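Local structure of aminoglycoside N(3)-acetyltransferase, AAC(3)-IVa (Escherichia coli, 6MN3) at residues D89-L94 / A107-Q112; R200-K205 / R224-T229. The protein catalyses acetylation of the N3 amine of 2-deoxystreptamine aminoglycosides from acetyl-CoA, probably giving resistance to gentamicin, kanamycin, tobramycin, neomycin and apramycin. All coordinates share one frame; numbering follows the deposited sequence.

Contact 1: D89-L94 / A107-Q112; sequences DTFWRL and AAAGPQ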
# COMPACT_ATOMS: atom_id res chain seq x y z
N ASP A 89 0.72 9.37 7.65
CA ASP A 89 1.44 10.60 7.94
C ASP A 89 1.94 10.64 9.37
O ASP A 89 2.82 11.45 9.69
CB ASP A 89 0.57 11.81 7.65
CG ASP A 89 1.37 13.09 7.53
OD1 ASP A 89 2.35 13.11 6.76
OD2 ASP A 89 1.03 14.08 8.22
N THR A 90 1.39 9.81 10.25
CA THR A 90 1.85 9.76 11.63
C THR A 90 2.97 8.77 11.83
O THR A 90 3.85 8.99 12.67
CB THR A 90 0.68 9.40 12.55
OG1 THR A 90 -0.50 10.08 12.12
CG2 THR A 90 1.00 9.80 14.00
N PHE A 91 2.98 7.68 11.05
CA PHE A 91 3.93 6.60 11.28
C PHE A 91 5.37 7.04 11.05
O PHE A 91 6.26 6.73 11.85
CB PHE A 91 3.56 5.42 10.37
CG PHE A 91 4.52 4.27 10.44
CD1 PHE A 91 4.86 3.70 11.65
CD2 PHE A 91 5.06 3.74 9.27
CE1 PHE A 91 5.74 2.63 11.70
CE2 PHE A 91 5.94 2.68 9.32
CZ PHE A 91 6.28 2.12 10.53
N TRP A 92 5.62 7.79 9.97
CA TRP A 92 7.00 8.08 9.58
C TRP A 92 7.68 9.09 10.49
O TRP A 92 8.91 9.20 10.46
CB TRP A 92 7.03 8.58 8.13
CG TRP A 92 6.52 9.98 7.96
CD1 TRP A 92 5.23 10.35 7.69
CD2 TRP A 92 7.28 11.19 8.05
NE1 TRP A 92 5.15 11.72 7.60
CE2 TRP A 92 6.39 12.26 7.81
CE3 TRP A 92 8.62 11.48 8.30
CZ2 TRP A 92 6.80 13.59 7.83
CZ3 TRP A 92 9.03 12.80 8.31
CH2 TRP A 92 8.12 13.84 8.07
N ARG A 93 6.91 9.83 11.30
CA ARG A 93 7.48 10.83 12.18
C ARG A 93 7.96 10.27 13.51
O ARG A 93 8.63 10.98 14.27
CB ARG A 93 6.46 11.94 12.46
CG ARG A 93 5.79 12.49 11.21
CD ARG A 93 4.74 13.52 11.57
NE ARG A 93 3.95 13.91 10.41
CZ ARG A 93 4.22 14.96 9.65
NH1 ARG A 93 5.27 15.73 9.91
NH2 ARG A 93 3.44 15.25 8.61
N LEU A 94 7.63 9.02 13.82
CA LEU A 94 7.98 8.41 15.09
C LEU A 94 9.46 8.05 15.11
O LEU A 94 10.14 8.09 14.09
CB LEU A 94 7.08 7.20 15.33
CG LEU A 94 5.60 7.58 15.39
CD1 LEU A 94 4.71 6.35 15.29
CD2 LEU A 94 5.30 8.37 16.66
N ALA A 107 7.46 3.95 4.50
CA ALA A 107 8.00 4.04 5.85
C ALA A 107 7.99 2.66 6.48
O ALA A 107 7.03 1.90 6.31
CB ALA A 107 7.21 5.03 6.71
N ALA A 108 9.06 2.33 7.20
CA ALA A 108 9.19 1.01 7.78
C ALA A 108 9.90 1.09 9.13
O ALA A 108 10.84 1.87 9.30
CB ALA A 108 9.95 0.06 6.84
N ALA A 109 9.43 0.29 10.08
CA ALA A 109 10.01 0.23 11.42
C ALA A 109 10.07 -1.23 11.85
O ALA A 109 9.04 -1.91 11.88
CB ALA A 109 9.20 1.05 12.42
N GLY A 110 11.27 -1.70 12.17
CA GLY A 110 11.48 -3.08 12.54
C GLY A 110 12.83 -3.58 12.06
O GLY A 110 13.58 -2.86 11.40
N PRO A 111 13.16 -4.84 12.37
CA PRO A 111 14.47 -5.37 11.97
C PRO A 111 14.67 -5.46 10.47
O PRO A 111 15.80 -5.69 10.03
CB PRO A 111 14.50 -6.77 12.61
CG PRO A 111 13.42 -6.75 13.65
CD PRO A 111 12.37 -5.82 13.13
N GLN A 112 13.61 -5.29 9.67
CA GLN A 112 13.69 -5.39 8.22
C GLN A 112 13.48 -4.06 7.52
O GLN A 112 13.38 -4.03 6.29
CB GLN A 112 12.67 -6.42 7.72
CG GLN A 112 13.14 -7.24 6.55
CD GLN A 112 14.05 -8.38 6.96
OE1 GLN A 112 13.70 -9.17 7.84
NE2 GLN A 112 15.22 -8.46 6.33

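Contact 2: R200-K205 / R224-T229; sequences RWLKEK and RDIVAT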
# COMPACT_ATOMS: atom_id res chain seq x y z
N ARG A 200 -12.76 -10.65 -5.24
CA ARG A 200 -13.40 -11.93 -5.50
C ARG A 200 -12.38 -12.99 -5.89
O ARG A 200 -12.51 -14.15 -5.49
CB ARG A 200 -14.46 -11.77 -6.60
CG ARG A 200 -15.27 -13.04 -6.83
CD ARG A 200 -15.96 -13.02 -8.18
NE ARG A 200 -17.06 -12.06 -8.22
CZ ARG A 200 -17.35 -11.31 -9.28
NH1 ARG A 200 -16.62 -11.40 -10.38
NH2 ARG A 200 -18.37 -10.47 -9.23
N TRP A 201 -11.36 -12.62 -6.66
CA TRP A 201 -10.31 -13.57 -7.02
C TRP A 201 -9.68 -14.18 -5.78
O TRP A 201 -9.52 -15.41 -5.68
CB TRP A 201 -9.24 -12.89 -7.87
CG TRP A 201 -9.73 -12.30 -9.15
CD1 TRP A 201 -10.89 -12.59 -9.81
CD2 TRP A 201 -9.06 -11.31 -9.94
NE1 TRP A 201 -10.98 -11.85 -10.96
CE2 TRP A 201 -9.87 -11.05 -11.06
CE3 TRP A 201 -7.85 -10.62 -9.81
CZ2 TRP A 201 -9.52 -10.13 -12.05
CZ3 TRP A 201 -7.50 -9.70 -10.79
CH2 TRP A 201 -8.33 -9.47 -11.89
N LEU A 202 -9.33 -13.34 -4.80
CA LEU A 202 -8.59 -13.80 -3.63
C LEU A 202 -9.49 -14.50 -2.63
O LEU A 202 -9.15 -15.56 -2.11
CB LEU A 202 -7.86 -12.62 -2.98
CG LEU A 202 -6.77 -11.97 -3.83
CD1 LEU A 202 -6.52 -10.54 -3.39
CD2 LEU A 202 -5.49 -12.79 -3.78
N LYS A 203 -10.65 -13.90 -2.33
CA LYS A 203 -11.53 -14.47 -1.31
C LYS A 203 -12.05 -15.84 -1.74
O LYS A 203 -12.19 -16.75 -0.91
CB LYS A 203 -12.68 -13.52 -1.02
CG LYS A 203 -13.84 -14.14 -0.26
CD LYS A 203 -14.78 -13.08 0.28
CE LYS A 203 -15.06 -12.01 -0.76
NZ LYS A 203 -15.85 -10.87 -0.20
N GLU A 204 -12.34 -16.02 -3.03
CA GLU A 204 -12.87 -17.30 -3.49
C GLU A 204 -11.81 -18.40 -3.40
O GLU A 204 -12.13 -19.55 -3.09
CB GLU A 204 -13.40 -17.18 -4.91
CG GLU A 204 -14.68 -16.37 -5.03
CD GLU A 204 -15.72 -16.75 -3.99
OE1 GLU A 204 -16.09 -17.94 -3.93
OE2 GLU A 204 -16.17 -15.85 -3.25
N LYS A 205 -10.55 -18.06 -3.66
CA LYS A 205 -9.45 -19.00 -3.50
C LYS A 205 -9.04 -19.19 -2.05
O LYS A 205 -8.03 -19.86 -1.78
CB LYS A 205 -8.24 -18.56 -4.33
CG LYS A 205 -8.31 -18.89 -5.81
CD LYS A 205 -7.20 -18.20 -6.58
CE LYS A 205 -7.14 -18.66 -8.03
NZ LYS A 205 -6.38 -19.93 -8.18
N ARG A 224 2.61 -12.46 -1.70
CA ARG A 224 2.85 -13.41 -2.79
C ARG A 224 1.55 -13.88 -3.42
O ARG A 224 1.50 -14.12 -4.63
CB ARG A 224 3.67 -14.60 -2.28
CG ARG A 224 5.03 -14.22 -1.72
CD ARG A 224 6.15 -14.57 -2.68
NE ARG A 224 7.46 -14.36 -2.09
CZ ARG A 224 8.10 -15.25 -1.34
NH1 ARG A 224 7.54 -16.42 -1.08
NH2 ARG A 224 9.30 -14.97 -0.84
N ASP A 225 0.49 -14.02 -2.63
CA ASP A 225 -0.80 -14.42 -3.19
C ASP A 225 -1.40 -13.30 -4.04
O ASP A 225 -2.05 -13.58 -5.05
CB ASP A 225 -1.76 -14.82 -2.07
CG ASP A 225 -1.41 -16.17 -1.47
OD1 ASP A 225 -0.79 -17.00 -2.17
OD2 ASP A 225 -1.77 -16.40 -0.29
N ILE A 226 -1.20 -12.05 -3.64
CA ILE A 226 -1.69 -10.92 -4.43
C ILE A 226 -1.03 -10.91 -5.80
O ILE A 226 -1.70 -10.73 -6.83
CB ILE A 226 -1.46 -9.60 -3.68
CG1 ILE A 226 -2.26 -9.55 -2.39
CG2 ILE A 226 -1.81 -8.41 -4.57
CD1 ILE A 226 -1.91 -8.39 -1.50
N VAL A 227 0.29 -11.09 -5.83
CA VAL A 227 1.02 -11.02 -7.10
C VAL A 227 0.70 -12.23 -7.97
O VAL A 227 0.41 -12.10 -9.16
CB VAL A 227 2.53 -10.89 -6.83
CG1 VAL A 227 3.32 -11.18 -8.09
CG2 VAL A 227 2.85 -9.51 -6.30
N ALA A 228 0.73 -13.43 -7.38
CA ALA A 228 0.50 -14.65 -8.15
C ALA A 228 -0.90 -14.67 -8.74
O ALA A 228 -1.09 -15.03 -9.91
CB ALA A 228 0.74 -15.88 -7.29
N THR A 229 -1.91 -14.29 -7.95
CA THR A 229 -3.28 -14.27 -8.45
C THR A 229 -3.43 -13.26 -9.58
O THR A 229 -4.03 -13.56 -10.62
CB THR A 229 -4.24 -13.95 -7.31
OG1 THR A 229 -4.08 -14.92 -6.26
CG2 THR A 229 -5.68 -13.97 -7.79

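Contact 1: D89-L94 / A107-Q112
Trp-92, whose CB rests 3.8 Å from Ala-107 CB, sends its indole N-H back to Asp-89 OD1. This bond runs 3.2 Å from NE1 to OD1 and is nearly straight, at 170°. The oxygen lies in the plane of the indole, but the N-H meets it from above the carboxylate plane. The same OD1 is also hydrogen-bonded to the backbone N of Val-80, so two groups grip it. Asp-89 OD2 forms a salt bridge to Arg-93 NH2 at 2.7 Å, met on its syn side. Arg-93 NE bonds to the backbone O of Asp-89, 2.8 Å away. The guanidinium thus holds Asp-89 side-on, by carboxylate and carbonyl. Trp-92 CZ2 lies over the centre of one face of the guanidinium, and Arg-93 CG lies over one face of the indole. These contacts fix the rotation of the carboxylate and keep the indole turned from the strand.

Phe-91 carries most of the contact across the segments. Its CG is anti to the backbone N (chi1 176°), which lays the ring on the strand. CD2 touches Ala-107 CB at 3.6 Å. At the ring edge, CE2 comes within 3.3 Å of Ala-107 O. Further along, CZ meets Ala-109 CB, also at 3.6 Å. Ala-108, between Ala-107 and Ala-109, points away. No hydrogen bond joins the segments; the ring lies on the two alanine methyls and on the strand's backbone.

The contact lays the end of helix 86-91 on strand 106-109. Phe-91 also touches Leu-60 and Met-62 of the neighbouring strand 59-63. Helix 42-54 touches Thr-90, Leu-94 and Ala-109, while Ala-108 faces helix 113-117.

Contact 2: R200-K205 / R224-T229
Thr-229 CG2 lies oblique to the indole of Trp-201. The close contact is with the CB of Trp-201, 3.7 Å from Thr-229 CG2. Ile-240, from a loop, also touches Trp-201. The second flat group is the backbone carbonyl of Asp-225, whose O accepts two hydrogen bonds from one residue. Thr-229 OG1 reaches it at 2.7 Å, and Thr-229 N at 3.0 Å. They come from opposite faces of the carbonyl plane. The first is a side-chain bond back to the carbonyl four residues earlier, and the second is the ordinary helical bond.

Thr-229 has OG1 anti to its carbonyl carbon and beside its backbone N (chi1 -57°). This turns the hydroxyl back along its own helix and sends CG2 out to Trp-201. The hydroxyl is thus fixed by a bond inside its helix, and it meets the other segment by van der Waals contact.

The two helices precede and follow a beta hairpin in sequence and pack together on it. Helix 197-204 precedes strand 208-213, strand 216-222 runs back antiparallel to it, and helix 223-236 follows. The segment axes pass 10.5 Å apart at 119°. Leu-202 and Ile-226 each touch Ile-221, and Leu-202 also touches Gln-208.

Leu-202 carries much of the contact from helix 197-204, and its side chain crosses that of Thr-229 at a slant. CD2 does the touching, 3.6 Å from Thr-229 OG1 and 3.8 Å from Asp-225 O. This methyl therefore lies against both partners of the side-chain bond. The other branch, CD1, faces Ile-226 CG1 more loosely, at 4.5 Å. Ile-226 also touches Thr-154 and Leu-155 of helix 154-161.

Contact 1 closes before contact 2 opens, so the two follow each other along the chain. Their centres are 27 Å apart, on opposite sides of the centre of the chain. Their nearest atoms are about 11 Å apart and do not touch. Both lie by the same mixed sheet, near opposite ends of its strand order. Contact 1 includes strand 106-109, next to the outermost strand 98-99, and packs a helix end on it. Contact 2 packs helix on helix, over the hairpin 208-213 and 216-222. Both are away from the zinc site formed by Cys-191, His-243, Cys-249 and Cys-252. They are separate pieces of packing within one acetyltransferase fold.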